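Local coordinates for protein AFP (Microbacterium arborescens, PDB 2YJK) that takes up and translocates iron as a Dps protein of the ferritin fold, assembled as a twelve-subunit shell, at the interface of chains A and B. Numbering follows the deposited sequence. Chains: chain A/B, AFP.

Contact 1 and contact 2 are two patches of the same two-fold interface between chains A and B. The centres of their C-alpha atoms lie about 14 Å apart. Helix 15-45 serves both: chain A lends A:Val37 to contact 1 and A:Val29 and A:Gln33 to contact 2, and the same helix of chain B supplies B:Trp44. Contact 1 is an apolar core built on the short helices that begin at residue 87. Contact 2 is a tryptophan plug beside iron-binding carboxylates. Contact 1 straddles the two-fold, largely its own twin; contact 2 recurs with chains exchanged. The pairing therefore probably holds the dimer and shapes its iron sites together.

Contact 1: the interface of chains A and B. Residues chain A 37, 87, 90-91, 94; chain B 87, 90-91.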
loop_
_atom_site.group_PDB
_atom_site.type_symbol
_atom_site.label_atom_id
_atom_site.label_comp_id
_atom_site.label_asym_id
_atom_site.label_seq_id
_atom_site.Cartn_x
_atom_site.Cartn_y
_atom_site.Cartn_z
ATOM N N VAL A 37 24.102 -14.911 10.147
ATOM C CA VAL A 37 25.329 -14.219 10.519
ATOM C C VAL A 37 26.430 -14.342 9.451
ATOM O O VAL A 37 27.045 -13.347 9.098
ATOM C CB VAL A 37 25.886 -14.726 11.892
ATOM C CG1 VAL A 37 27.280 -14.053 12.247
ATOM C CG2 VAL A 37 24.899 -14.422 13.003
ATOM N N VAL A 87 24.728 -16.983 21.294
ATOM C CA VAL A 87 25.859 -16.959 20.352
ATOM C C VAL A 87 26.877 -18.077 20.686
ATOM O O VAL A 87 27.349 -18.807 19.778
ATOM C CB VAL A 87 26.511 -15.564 20.355
ATOM C CG1 VAL A 87 27.939 -15.599 19.730
ATOM C CG2 VAL A 87 25.592 -14.574 19.659
ATOM N N MET A 90 25.657 -21.497 19.611
ATOM C CA MET A 90 25.624 -21.547 18.167
ATOM C C MET A 90 27.023 -21.737 17.591
ATOM O O MET A 90 27.199 -22.575 16.696
ATOM C CB MET A 90 24.918 -20.312 17.602
ATOM C CG MET A 90 24.798 -20.345 16.095
ATOM S SD MET A 90 24.000 -18.837 15.568
ATOM C CE MET A 90 25.368 -17.677 15.670
ATOM N N ALA A 91 28.015 -20.994 18.098
ATOM C CA ALA A 91 29.396 -21.140 17.597
ATOM C C ALA A 91 29.999 -22.523 17.908
ATOM O O ALA A 91 30.771 -23.030 17.096
ATOM C CB ALA A 91 30.296 -20.053 18.153
ATOM N N THR A 94 28.540 -25.144 15.229
ATOM C CA THR A 94 28.456 -24.647 13.898
ATOM C C THR A 94 29.823 -24.246 13.371
ATOM O O THR A 94 30.703 -23.822 14.126
ATOM C CB THR A 94 27.440 -23.465 14.021
ATOM O OG1 THR A 94 26.193 -23.828 13.461
ATOM C CG2 THR A 94 27.923 -22.130 13.780
ATOM N N VAL B 87 30.521 -16.072 12.618
ATOM C CA VAL B 87 30.082 -16.580 13.943
ATOM C C VAL B 87 31.254 -16.885 14.968
ATOM O O VAL B 87 31.195 -16.494 16.133
ATOM C CB VAL B 87 29.203 -17.834 13.780
ATOM C CG1 VAL B 87 28.898 -18.460 15.143
ATOM C CG2 VAL B 87 27.836 -17.487 13.003
ATOM N N MET B 90 32.622 -13.483 16.173
ATOM C CA MET B 90 31.641 -12.782 17.015
ATOM C C MET B 90 31.595 -13.411 18.419
ATOM O O MET B 90 31.596 -12.709 19.445
ATOM C CB MET B 90 30.258 -12.809 16.319
ATOM C CG MET B 90 29.178 -12.135 17.061
ATOM S SD MET B 90 27.508 -12.420 16.284
ATOM C CE MET B 90 27.320 -14.237 16.323
ATOM N N ALA B 91 31.545 -14.738 18.459
ATOM C CA ALA B 91 31.558 -15.465 19.683
ATOM C C ALA B 91 32.828 -15.192 20.533
ATOM O O ALA B 91 32.711 -15.064 21.733
ATOM C CB ALA B 91 31.423 -16.947 19.410
#
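B:Val87 sits in a pocket of chain A formed by A:Val37, A:Met90, A:Ala91 and A:Thr94. Its CB carries two methyls that part ways. CG2 of B:Val87 turns to the long helix and meets CB of A:Val37 at 3.6 Å; CG1 of A:Val37 is equally near. CG1 of B:Val87 points the other way, with its bond anti to the backbone N (chi1 173°). It rests on CA of A:Ala91 at 3.7 Å and is in looser contact with the CG2 methyl of A:Thr94. The methyl CE of A:Met90 lies against both branches of B:Val87, 3.6 Å from its CG2. The side chains of A:Val37 and A:Met90 each cross that of B:Val87 at about a right angle.

The exchange of chains repeats the scheme. A:Val87 places CG1 3.6 Å from CA of B:Ala91. B:Met90 lays its methyl CE against both branches of A:Val87, 3.7 Å from CG1. Each methionine runs straight through CG and SD and then bends at its last torsion, 78° in A:Met90 and 59° in B:Met90. That bend brings CE to the opposing valine. The CE methyls of A:Met90 and B:Met90 approach each other at 4.0 Å. B:Met90 also meets A:Val37 tip to tip.

At the middle, the methyls of A:Ala91 and B:Ala91 touch, CB to CB at 3.5 Å. The small alanines probably let the two short helices come close. The contacts described here are apolar, and shape matching probably matters to them.

The patch sits where helix 87-92 of chain A meets helix 87-93 of chain B. These short helices belong to the segment after the second long helix, 51-78, of the ferritin fold. A:Val37, from helix 15-45, covers one side of the cluster.

Contact 2: the interface of chains A and B. Residues chain A 29, 33, 66, 69-70, 73-74, 83; chain B 44.
The indole nitrogen NE1 of B:Trp44 donates a hydrogen bond to OD1 of the A:Asp70 carboxylate, 2.7 Å long and 163° at the hydrogen. This is the dimer interface of a Dps protein, next to its iron site: A:Asp70 and A:Glu74 are iron-binding residues of this protein, though no iron is bound to them in this chain. The acceptor lies close to the indole plane, but NE1 reaches OD1 from above the carboxylate plane, 46° out of it. The bond would probably limit rotation of the carboxylate.

A:Ala73 supplies the floor. Its CB lies over the centre of one indole face of B:Trp44, 3.4 Å from the centroid of the six-membered ring, and makes CH-pi contact with both rings. A:Asp70, A:Ala73 and A:Glu74 all stand on helix 51-78, so one turn of helix serves both face and edge of the indole. OE2 of A:Glu74 lies at the edge, in the ring plane, 3.6 Å from CD1 of B:Trp44. The carboxylate is turned steeply against the ring. In B:Trp44, CG is anti to the carbonyl carbon (chi1 -64°), and this carries the ring from the end of its helix across to chain A.

The far end of the six-membered ring meets helix 15-45 of chain A. CH2 of B:Trp44 is 3.3 Å from the amide NE2 of A:Gln33, and CZ3 of B:Trp44 touches CG1 of A:Val29 at 4.0 Å. The A:Gln33 amide is fixed by A:Gln66. Each glutamine gives its NE2 to the other's OE1, with A:Gln66 NE2 to A:Gln33 OE1 at 2.9 Å, and both acceptors are met on a lone pair in the carbonyl plane. A leucine in place of B:Trp44 has no indole N-H, and A:Asp70 would probably be freer to turn beside the iron site, with a gap opened over A:Ala73.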
loop_
_atom_site.group_PDB
_atom_site.type_symbol
_atom_site.label_atom_id
_atom_site.label_comp_id
_atom_site.label_asym_id
_atom_site.label_seq_id
_atom_site.Cartn_x
_atom_site.Cartn_y
_atom_site.Cartn_z
ATOM N N VAL A 29 17.781 -24.964 13.858
ATOM C CA VAL A 29 17.791 -23.590 14.390
ATOM C C VAL A 29 19.265 -23.083 14.377
ATOM O O VAL A 29 19.554 -21.987 13.881
ATOM C CB VAL A 29 17.240 -23.512 15.831
ATOM C CG1 VAL A 29 17.447 -22.108 16.395
ATOM C CG2 VAL A 29 15.826 -23.954 15.859
ATOM N N GLN A 33 20.468 -19.984 11.965
ATOM C CA GLN A 33 20.770 -18.752 12.638
ATOM C C GLN A 33 22.241 -18.411 12.286
ATOM O O GLN A 33 22.572 -17.263 12.158
ATOM C CB GLN A 33 20.593 -18.904 14.150
ATOM C CG GLN A 33 20.726 -17.577 14.943
ATOM C CD GLN A 33 19.678 -16.515 14.524
ATOM O OE1 GLN A 33 20.004 -15.504 13.845
ATOM N NE2 GLN A 33 18.440 -16.727 14.921
ATOM N N GLN A 66 16.738 -16.339 8.444
ATOM C CA GLN A 66 16.205 -15.821 9.718
ATOM C C GLN A 66 14.762 -16.302 9.968
ATOM O O GLN A 66 14.427 -16.642 11.127
ATOM C CB GLN A 66 16.264 -14.250 9.825
ATOM C CG GLN A 66 15.875 -13.646 11.260
ATOM C CD GLN A 66 16.746 -14.317 12.407
ATOM O OE1 GLN A 66 16.336 -15.325 13.042
ATOM N NE2 GLN A 66 17.975 -13.808 12.597
ATOM N N ALA A 69 15.003 -20.146 10.850
ATOM C CA ALA A 69 15.394 -20.225 12.250
ATOM C C ALA A 69 14.211 -19.999 13.213
ATOM O O ALA A 69 13.970 -20.835 14.106
ATOM C CB ALA A 69 16.625 -19.267 12.529
ATOM N N ASP A 70 13.453 -18.921 12.971
ATOM C CA ASP A 70 12.331 -18.509 13.762
ATOM C C ASP A 70 11.260 -19.579 13.721
ATOM O O ASP A 70 10.720 -19.922 14.747
ATOM C CB ASP A 70 11.710 -17.164 13.286
ATOM C CG ASP A 70 10.873 -16.454 14.400
ATOM O OD1 ASP A 70 11.443 -15.997 15.450
ATOM O OD2 ASP A 70 9.628 -16.296 14.219
ATOM N N ALA A 73 12.548 -22.689 15.649
ATOM C CA ALA A 73 12.716 -22.421 17.094
ATOM C C ALA A 73 11.332 -22.322 17.728
ATOM O O ALA A 73 11.074 -22.882 18.830
ATOM C CB ALA A 73 13.502 -21.086 17.350
ATOM N N GLU A 74 10.423 -21.682 17.023
ATOM C CA GLU A 74 9.085 -21.545 17.585
ATOM C C GLU A 74 8.248 -22.827 17.580
ATOM O O GLU A 74 7.418 -22.968 18.402
ATOM C CB GLU A 74 8.340 -20.403 16.907
ATOM C CG GLU A 74 8.995 -19.154 17.430
ATOM C CD GLU A 74 8.320 -17.867 17.049
ATOM O OE1 GLU A 74 7.489 -17.829 16.069
ATOM O OE2 GLU A 74 8.661 -16.886 17.754
ATOM N N ILE A 83 14.982 -23.617 23.831
ATOM C CA ILE A 83 15.990 -23.823 22.820
ATOM C C ILE A 83 17.152 -22.969 23.316
ATOM O O ILE A 83 16.941 -21.813 23.756
ATOM C CB ILE A 83 15.412 -23.463 21.411
ATOM C CG1 ILE A 83 16.490 -23.159 20.350
ATOM C CG2 ILE A 83 14.486 -22.250 21.451
ATOM C CD1 ILE A 83 16.971 -24.438 19.615
ATOM N N TRP B 44 12.418 -16.023 21.862
ATOM C CA TRP B 44 11.863 -17.432 21.861
ATOM C C TRP B 44 11.536 -18.010 23.236
ATOM O O TRP B 44 10.515 -18.706 23.412
ATOM C CB TRP B 44 12.869 -18.381 21.170
ATOM C CG TRP B 44 13.039 -18.009 19.691
ATOM C CD1 TRP B 44 12.049 -17.525 18.834
ATOM C CD2 TRP B 44 14.228 -18.148 18.894
ATOM N NE1 TRP B 44 12.567 -17.357 17.551
ATOM C CE2 TRP B 44 13.892 -17.726 17.558
ATOM C CE3 TRP B 44 15.520 -18.633 19.166
ATOM C CZ2 TRP B 44 14.824 -17.758 16.492
ATOM C CZ3 TRP B 44 16.469 -18.683 18.105
ATOM C CH2 TRP B 44 16.098 -18.247 16.769
#